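Local coordinates for type IV pilus assembly protein PilF (Thermus thermophilus HB8, PDB 5OIU) that probably acts as a hexameric AAA+ motor that uses ATP binding and hydrolysis to power the assembly of type IV pili, at residues V92-L96 with V108-L112; Q22-H28 with R39-D43; A8-V12 with A59-V64. All blocks are in the same frame, centred on the assembly; numbering follows the deposited sequence.

Contact 1: V92-L96 with V108-L112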
loop_
_atom_site.group_PDB
_atom_site.type_symbol
_atom_site.label_atom_id
_atom_site.label_comp_id
_atom_site.label_asym_id
_atom_site.label_seq_id
_atom_site.Cartn_x
_atom_site.Cartn_y
_atom_site.Cartn_z
ATOM N N VAL C 92 -9.051 4.914 46.158
ATOM C CA VAL C 92 -9.967 5.102 45.041
ATOM C C VAL C 92 -9.172 5.274 43.757
ATOM O O VAL C 92 -8.112 5.902 43.747
ATOM C CB VAL C 92 -10.905 6.304 45.302
ATOM C CG1 VAL C 92 -10.102 7.517 45.784
ATOM C CG2 VAL C 92 -11.711 6.642 44.065
ATOM N N ASP C 93 -9.703 4.707 42.673
ATOM C CA ASP C 93 -9.196 4.909 41.320
ATOM C C ASP C 93 -9.969 6.022 40.629
ATOM O O ASP C 93 -11.205 5.983 40.557
ATOM C CB ASP C 93 -9.324 3.636 40.493
ATOM C CG ASP C 93 -8.041 2.847 40.444
ATOM O OD1 ASP C 93 -7.108 3.157 41.241
ATOM O OD2 ASP C 93 -7.981 1.914 39.604
ATOM N N LEU C 94 -9.241 6.987 40.090
ATOM C CA LEU C 94 -9.821 8.144 39.429
ATOM C C LEU C 94 -9.503 8.119 37.943
ATOM O O LEU C 94 -8.342 7.971 37.555
ATOM C CB LEU C 94 -9.289 9.433 40.057
ATOM C CG LEU C 94 -9.487 9.522 41.565
ATOM C CD1 LEU C 94 -8.172 9.683 42.294
ATOM C CD2 LEU C 94 -10.404 10.689 41.844
ATOM N N ARG C 95 -10.540 8.244 37.119
ATOM C CA ARG C 95 -10.392 8.575 35.701
ATOM C C ARG C 95 -10.061 10.062 35.588
ATOM O O ARG C 95 -10.883 10.912 35.936
ATOM C CB ARG C 95 -11.686 8.232 34.963
ATOM C CG ARG C 95 -11.600 8.090 33.446
ATOM C CD ARG C 95 -11.868 9.410 32.706
ATOM N NE ARG C 95 -13.096 10.120 33.114
ATOM C CZ ARG C 95 -14.335 9.724 32.820
ATOM N NH1 ARG C 95 -14.524 8.611 32.129
ATOM N NH2 ARG C 95 -15.383 10.436 33.231
ATOM N N LEU C 96 -8.864 10.391 35.128
ATOM C CA LEU C 96 -8.454 11.781 35.008
ATOM C C LEU C 96 -8.538 12.246 33.555
ATOM O O LEU C 96 -8.205 11.496 32.632
ATOM C CB LEU C 96 -7.033 11.971 35.540
ATOM C CG LEU C 96 -6.414 13.342 35.225
ATOM C CD1 LEU C 96 -7.247 14.478 35.781
ATOM C CD2 LEU C 96 -4.997 13.436 35.734
ATOM N N VAL C 108 -11.020 17.031 35.030
ATOM C CA VAL C 108 -12.132 16.277 35.594
ATOM C C VAL C 108 -11.571 14.961 36.105
ATOM O O VAL C 108 -10.788 14.297 35.411
ATOM C CB VAL C 108 -13.270 16.040 34.579
ATOM C CG1 VAL C 108 -14.314 15.096 35.171
ATOM C CG2 VAL C 108 -13.950 17.357 34.190
ATOM N N MET C 109 -11.939 14.602 37.328
ATOM C CA MET C 109 -11.577 13.308 37.884
ATOM C C MET C 109 -12.855 12.571 38.263
ATOM O O MET C 109 -13.551 12.972 39.203
ATOM C CB MET C 109 -10.644 13.480 39.079
ATOM C CG MET C 109 -9.200 13.730 38.681
ATOM S SD MET C 109 -8.089 14.056 40.060
ATOM C CE MET C 109 -8.933 15.416 40.876
ATOM N N ARG C 110 -13.182 11.511 37.519
ATOM C CA ARG C 110 -14.316 10.680 37.890
ATOM C C ARG C 110 -13.865 9.632 38.890
ATOM O O ARG C 110 -12.871 8.933 38.668
ATOM C CB ARG C 110 -14.960 9.989 36.684
ATOM C CG ARG C 110 -15.978 8.916 37.179
ATOM C CD ARG C 110 -17.142 8.591 36.238
ATOM N NE ARG C 110 -17.976 9.738 35.912
ATOM C CZ ARG C 110 -18.472 9.934 34.694
ATOM N NH1 ARG C 110 -18.204 9.046 33.748
ATOM N NH2 ARG C 110 -19.219 10.995 34.411
ATOM N N LEU C 111 -14.597 9.518 39.992
ATOM C CA LEU C 111 -14.318 8.472 40.965
ATOM C C LEU C 111 -14.932 7.167 40.478
ATOM O O LEU C 111 -16.147 7.089 40.284
ATOM C CB LEU C 111 -14.861 8.860 42.333
ATOM C CG LEU C 111 -13.958 9.842 43.087
ATOM C CD1 LEU C 111 -14.216 11.277 42.653
ATOM C CD2 LEU C 111 -14.149 9.703 44.573
ATOM N N LEU C 112 -14.098 6.154 40.254
ATOM C CA LEU C 112 -14.595 4.856 39.816
ATOM C C LEU C 112 -15.149 4.075 41.001
ATOM O O LEU C 112 -14.711 4.252 42.138
ATOM C CB LEU C 112 -13.486 4.040 39.137
ATOM C CG LEU C 112 -12.708 4.618 37.938
ATOM C CD1 LEU C 112 -11.606 3.657 37.499
ATOM C CD2 LEU C 112 -13.608 4.992 36.745
#
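A strand pair can be read as an account of donors and acceptors and the partners that satisfy them. Arg95 and Arg110 form the hydrogen-bonded antiparallel pair: Arg95 N donates to Arg110 O and Arg110 N to Arg95 O, both at 2.9 Å. Two residues along, Leu112 N donates to Asp93 O at 2.9 Å. The backbones of Leu94 and Leu96 turn outward to bond Val83 and Gly81, whereas that of Met109 bonds Ile27, so both strands continue the sheet. On the apolar face, Leu96 CD1 meets Met109 CG at 3.6 Å. On the other face, Arg95 NH2 and Arg110 NH1 lie 3.2 Å apart, two like-charged donors that cannot bond each other; Arg110 is instead paired with Asp26 and with Asp211 of the second subunit. Asp93 forms salt bridges to Arg86 and to Arg82, an ATP-pocket residue, and the Leu112 side chain comes about 4 Å from the nucleotide. This is a beta hairpin inside an antiparallel sheet, its end bordering the ATP site.

Contact 2: Q22-H28 with R39-D43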
loop_
_atom_site.group_PDB
_atom_site.type_symbol
_atom_site.label_atom_id
_atom_site.label_comp_id
_atom_site.label_asym_id
_atom_site.label_seq_id
_atom_site.Cartn_x
_atom_site.Cartn_y
_atom_site.Cartn_z
ATOM N N GLN C 22 -17.510 12.110 50.616
ATOM C CA GLN C 22 -18.817 12.590 50.177
ATOM C C GLN C 22 -19.611 11.536 49.418
ATOM O O GLN C 22 -20.834 11.696 49.269
ATOM C CB GLN C 22 -18.659 13.812 49.272
ATOM C CG GLN C 22 -18.589 15.098 50.027
ATOM C CD GLN C 22 -19.695 15.185 51.043
ATOM O OE1 GLN C 22 -20.854 14.820 50.762
ATOM N NE2 GLN C 22 -19.351 15.648 52.239
ATOM N N ASP C 23 -18.941 10.480 48.927
ATOM C CA ASP C 23 -19.469 9.617 47.869
ATOM C C ASP C 23 -19.733 10.401 46.572
ATOM O O ASP C 23 -20.600 10.044 45.777
ATOM C CB ASP C 23 -20.725 8.879 48.337
ATOM C CG ASP C 23 -20.743 7.441 47.901
ATOM O OD1 ASP C 23 -20.809 7.201 46.671
ATOM O OD2 ASP C 23 -20.679 6.549 48.787
ATOM N N ALA C 24 -18.969 11.461 46.330
ATOM C CA ALA C 24 -19.087 12.205 45.082
ATOM C C ALA C 24 -18.589 11.383 43.896
ATOM O O ALA C 24 -17.631 10.604 43.994
ATOM C CB ALA C 24 -18.301 13.512 45.158
ATOM N N SER C 25 -19.240 11.585 42.753
ATOM C CA SER C 25 -18.913 10.817 41.563
ATOM C C SER C 25 -17.844 11.473 40.695
ATOM O O SER C 25 -17.121 10.758 40.000
ATOM C CB SER C 25 -20.170 10.577 40.728
ATOM O OG SER C 25 -20.643 11.798 40.220
ATOM N N ASP C 26 -17.714 12.800 40.710
ATOM C CA ASP C 26 -16.745 13.480 39.850
ATOM C C ASP C 26 -16.234 14.747 40.532
ATOM O O ASP C 26 -16.939 15.369 41.335
ATOM C CB ASP C 26 -17.360 13.839 38.483
ATOM C CG ASP C 26 -18.053 12.645 37.806
ATOM O OD1 ASP C 26 -17.346 11.867 37.136
ATOM O OD2 ASP C 26 -19.293 12.463 37.945
ATOM N N ILE C 27 -15.011 15.137 40.177
ATOM C CA ILE C 27 -14.370 16.362 40.661
ATOM C C ILE C 27 -14.014 17.219 39.459
ATOM O O ILE C 27 -13.255 16.774 38.583
ATOM C CB ILE C 27 -13.098 16.060 41.464
ATOM C CG1 ILE C 27 -13.355 15.063 42.579
ATOM C CG2 ILE C 27 -12.505 17.322 42.004
ATOM C CD1 ILE C 27 -12.085 14.736 43.334
ATOM N N HIS C 28 -14.525 18.454 39.427
ATOM C CA HIS C 28 -14.263 19.406 38.344
ATOM C C HIS C 28 -13.418 20.564 38.854
ATOM O O HIS C 28 -13.821 21.257 39.799
ATOM C CB HIS C 28 -15.555 19.981 37.766
ATOM C CG HIS C 28 -16.451 18.956 37.155
ATOM N ND1 HIS C 28 -16.876 19.030 35.846
ATOM C CD2 HIS C 28 -17.026 17.847 37.679
ATOM C CE1 HIS C 28 -17.667 18.005 35.588
ATOM N NE2 HIS C 28 -17.779 17.274 36.684
ATOM N N ARG C 39 -15.723 22.062 41.720
ATOM C CA ARG C 39 -17.065 21.541 41.923
ATOM C C ARG C 39 -16.997 20.033 42.115
ATOM O O ARG C 39 -16.102 19.364 41.580
ATOM C CB ARG C 39 -17.985 21.882 40.739
ATOM C CG ARG C 39 -18.146 23.386 40.439
ATOM C CD ARG C 39 -18.328 23.657 38.917
ATOM N NE ARG C 39 -19.730 23.600 38.490
ATOM C CZ ARG C 39 -20.135 23.636 37.220
ATOM N NH1 ARG C 39 -19.252 23.739 36.234
ATOM N NH2 ARG C 39 -21.434 23.574 36.930
ATOM N N LEU C 40 -17.949 19.503 42.889
ATOM C CA LEU C 40 -18.124 18.068 43.091
ATOM C C LEU C 40 -19.497 17.683 42.568
ATOM O O LEU C 40 -20.476 18.371 42.871
ATOM C CB LEU C 40 -18.019 17.691 44.582
ATOM C CG LEU C 40 -16.753 18.028 45.393
ATOM C CD1 LEU C 40 -16.812 17.500 46.840
ATOM C CD2 LEU C 40 -15.493 17.497 44.708
ATOM N N ARG C 41 -19.589 16.594 41.795
ATOM C CA ARG C 41 -20.907 16.013 41.515
ATOM C C ARG C 41 -21.329 15.074 42.657
ATOM O O ARG C 41 -20.706 14.024 42.893
ATOM C CB ARG C 41 -20.940 15.282 40.174
ATOM C CG ARG C 41 -22.387 15.169 39.647
ATOM C CD ARG C 41 -22.535 14.455 38.301
ATOM N NE ARG C 41 -21.916 15.196 37.198
ATOM C CZ ARG C 41 -22.545 16.124 36.486
ATOM N NH1 ARG C 41 -23.816 16.416 36.768
ATOM N NH2 ARG C 41 -21.912 16.747 35.489
ATOM N N ILE C 42 -22.398 15.454 43.357
ATOM C CA ILE C 42 -23.018 14.662 44.416
ATOM C C ILE C 42 -24.458 14.376 44.012
ATOM O O ILE C 42 -25.215 15.305 43.702
ATOM C CB ILE C 42 -22.970 15.397 45.770
ATOM C CG1 ILE C 42 -21.554 15.364 46.349
ATOM C CG2 ILE C 42 -24.007 14.833 46.747
ATOM C CD1 ILE C 42 -21.227 16.603 47.145
ATOM N N ASP C 43 -24.832 13.096 44.003
ATOM C CA ASP C 43 -26.190 12.674 43.640
ATOM C C ASP C 43 -26.658 13.283 42.318
ATOM O O ASP C 43 -27.802 13.701 42.170
ATOM C CB ASP C 43 -27.181 13.009 44.754
ATOM C CG ASP C 43 -26.829 12.347 46.077
ATOM O OD1 ASP C 43 -26.056 11.363 46.101
ATOM O OD2 ASP C 43 -27.345 12.811 47.105
#
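How a strand pair can hold together while offering its polar side chains to another subunit is well illustrated by Arg41, His28 and Arg39, the residues most covered here. Arg41 loses the most surface. Its backbone is held at both ends, Arg41 N donating to Asp26 O at 3.0 Å and Arg41 O accepting from Ser25 N at 2.8 Å. Ser25 OG packs against the Arg41 side chain, 3.5 Å from Arg41 CB. The salt bridge from Asp26 OD2 to Arg41 NE is long, at 3.9 Å; the stronger partner of Asp26 is Arg110, and Arg41 itself pairs with Asp211 and Asp213 of the second subunit. His28 and Arg39 form a regular hydrogen-bonded antiparallel pair, with His28 N to Arg39 O and Arg39 N to His28 O both at 2.8 Å. Their side chains share the face carrying Arg41, and they too bond across the subunit boundary, His28 to Asp211 and Arg39 to the Lys171 carbonyl of the second subunit. The reverse face is apolar: Ile27 CG1 meets Leu40 CD2 at 3.9 Å, and both side chains pack on Val15 of helix 6-22. At the hairpin's end Ala24 CB meets Ile42 CG1 at 3.9 Å, and Ala24 also touches Ala19. The result is a two-faced beta hairpin, one side facing the hydrophobic core and the other a polar interface of the hexamer.

Contact 3: A8-V12 with A59-V64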
loop_
_atom_site.group_PDB
_atom_site.type_symbol
_atom_site.label_atom_id
_atom_site.label_comp_id
_atom_site.label_asym_id
_atom_site.label_seq_id
_atom_site.Cartn_x
_atom_site.Cartn_y
_atom_site.Cartn_z
ATOM N N ALA C 8 -0.261 23.102 46.402
ATOM C CA ALA C 8 -1.154 22.467 45.443
ATOM C C ALA C 8 -1.358 20.994 45.780
ATOM O O ALA C 8 -2.489 20.492 45.727
ATOM C CB ALA C 8 -0.611 22.638 44.025
ATOM N N GLN C 9 -0.280 20.296 46.150
ATOM C CA GLN C 9 -0.381 18.866 46.431
ATOM C C GLN C 9 -1.310 18.598 47.601
ATOM O O GLN C 9 -2.054 17.612 47.602
ATOM C CB GLN C 9 0.999 18.289 46.720
ATOM C CG GLN C 9 1.208 16.902 46.175
ATOM C CD GLN C 9 2.663 16.598 46.005
ATOM O OE1 GLN C 9 3.456 17.483 45.658
ATOM N NE2 GLN C 9 3.037 15.346 46.246
ATOM N N LYS C 10 -1.267 19.463 48.611
ATOM C CA LYS C 10 -2.132 19.313 49.771
ATOM C C LYS C 10 -3.579 19.588 49.406
ATOM O O LYS C 10 -4.499 18.990 49.985
ATOM C CB LYS C 10 -1.651 20.250 50.883
ATOM C CG LYS C 10 -2.587 20.375 52.070
ATOM C CD LYS C 10 -1.972 21.207 53.187
ATOM C CE LYS C 10 -2.921 21.323 54.369
ATOM N NZ LYS C 10 -3.767 22.532 54.280
ATOM N N PHE C 11 -3.801 20.473 48.434
ATOM C CA PHE C 11 -5.161 20.751 47.993
ATOM C C PHE C 11 -5.753 19.548 47.264
ATOM O O PHE C 11 -6.867 19.106 47.577
ATOM C CB PHE C 11 -5.182 21.986 47.100
ATOM C CG PHE C 11 -6.535 22.289 46.556
ATOM C CD1 PHE C 11 -7.459 22.969 47.334
ATOM C CD2 PHE C 11 -6.905 21.855 45.285
ATOM C CE1 PHE C 11 -8.725 23.239 46.854
ATOM C CE2 PHE C 11 -8.159 22.107 44.803
ATOM C CZ PHE C 11 -9.075 22.806 45.589
ATOM N N VAL C 12 -5.031 19.019 46.276
ATOM C CA VAL C 12 -5.544 17.872 45.538
ATOM C C VAL C 12 -5.923 16.770 46.515
ATOM O O VAL C 12 -7.049 16.258 46.498
ATOM C CB VAL C 12 -4.520 17.390 44.489
ATOM C CG1 VAL C 12 -5.027 16.161 43.751
ATOM C CG2 VAL C 12 -4.241 18.484 43.493
ATOM N N ALA C 59 -0.040 24.943 39.110
ATOM C CA ALA C 59 0.453 24.069 40.175
ATOM C C ALA C 59 -0.513 22.920 40.444
ATOM O O ALA C 59 -0.108 21.754 40.513
ATOM C CB ALA C 59 0.678 24.875 41.450
ATOM N N VAL C 60 -1.799 23.236 40.609
ATOM C CA VAL C 60 -2.806 22.206 40.848
ATOM C C VAL C 60 -2.856 21.226 39.678
ATOM O O VAL C 60 -2.821 20.001 39.867
ATOM C CB VAL C 60 -4.175 22.862 41.110
ATOM C CG1 VAL C 60 -5.315 21.894 40.844
ATOM C CG2 VAL C 60 -4.240 23.351 42.533
ATOM N N ILE C 61 -2.920 21.755 38.448
ATOM C CA ILE C 61 -2.933 20.913 37.253
ATOM C C ILE C 61 -1.659 20.087 37.155
ATOM O O ILE C 61 -1.661 18.990 36.591
ATOM C CB ILE C 61 -3.162 21.796 36.006
ATOM C CG1 ILE C 61 -4.618 22.235 35.954
ATOM C CG2 ILE C 61 -2.811 21.080 34.695
ATOM C CD1 ILE C 61 -5.541 21.154 35.471
ATOM N N SER C 62 -0.554 20.583 37.701
ATOM C CA SER C 62 0.682 19.811 37.645
ATOM C C SER C 62 0.611 18.603 38.567
ATOM O O SER C 62 0.972 17.489 38.174
ATOM C CB SER C 62 1.872 20.700 37.997
ATOM O OG SER C 62 3.049 20.226 37.363
ATOM N N VAL C 63 0.137 18.804 39.801
ATOM C CA VAL C 63 -0.003 17.689 40.739
ATOM C C VAL C 63 -0.918 16.627 40.156
ATOM O O VAL C 63 -0.631 15.424 40.200
ATOM C CB VAL C 63 -0.535 18.185 42.094
ATOM C CG1 VAL C 63 -0.738 17.024 43.021
ATOM C CG2 VAL C 63 0.424 19.189 42.696
ATOM N N VAL C 64 -2.034 17.071 39.593
ATOM C CA VAL C 64 -3.022 16.160 39.043
ATOM C C VAL C 64 -2.469 15.440 37.812
ATOM O O VAL C 64 -2.706 14.239 37.615
ATOM C CB VAL C 64 -4.297 16.965 38.751
ATOM C CG1 VAL C 64 -5.223 16.196 37.907
ATOM C CG2 VAL C 64 -4.952 17.339 40.054
#
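Where two helices pack without a single hydrogen bond between them, shape must do the work, and helices 6-22 and 57-67 offer a compact example. The short segments cross at -64° with their axes 8.7 Å apart at closest approach, and small or beta-branched residues line the junction. Ala8 is the smallest bump and sits where the backbones come nearest: its CA lies 4.9 Å from Val60 CA. The Ala8 methyl enters a hollow bordered by Ala59, Val60 and Val63, with Ala8 CB 3.6 Å from Ala59 CB, 4.0 Å from Val60 CG2 and 3.8 Å from Val63 CG2. Val63 answers from the other side, pointing into the depression between Ala8, Gln9 and Val12; Val63 CG1 lies 3.7 Å from Gln9 CG and 3.8 Å from Val12 CG2. One turn beyond Ala8, Val12 makes the next bump, its CG2 wedged among Val60, Val63 and Val64 and closest to Val64 CG2 at 3.7 Å. Phe11 closes the margin, Phe11 CD2 touching Val60 CG2 at 4.1 Å, and its ring also rests on Ser50 and Leu52 of strand 45-52, where Val60 joins it on Leu52. Ile61, turned away from helix 6-22, packs instead on strand 104-111. Both helices thus lie over the same antiparallel sheet, and their mutual packing completes the helical layer of a two-layer alpha/beta sandwich, joining elements separated in sequence by three strands.

How the contacts relate
The three contacts sample the two layers of one domain, sheet and helices. Contacts 1 and 2 are two hairpins of the same sheet, joined because strands 104-111 and 26-31 are neighbours: Arg110 NE meets Asp26 OD1 at 2.5 Å in a salt bridge. Contact 2 is the most buried of the three, contacts 1 and 3 being partly buried. The two hairpins combine main-chain hydrogen bonds with one apolar and one polar face, and both touch the second subunit; contact 3, in the helical layer, is apolar and touches no other chain. Contact 3 still meets contact 1, with Leu96 CD2 3.1 Å from Val64 O, while contact 2 lies nested in the chain loop that 8-12 and 59-64 close, without touching them.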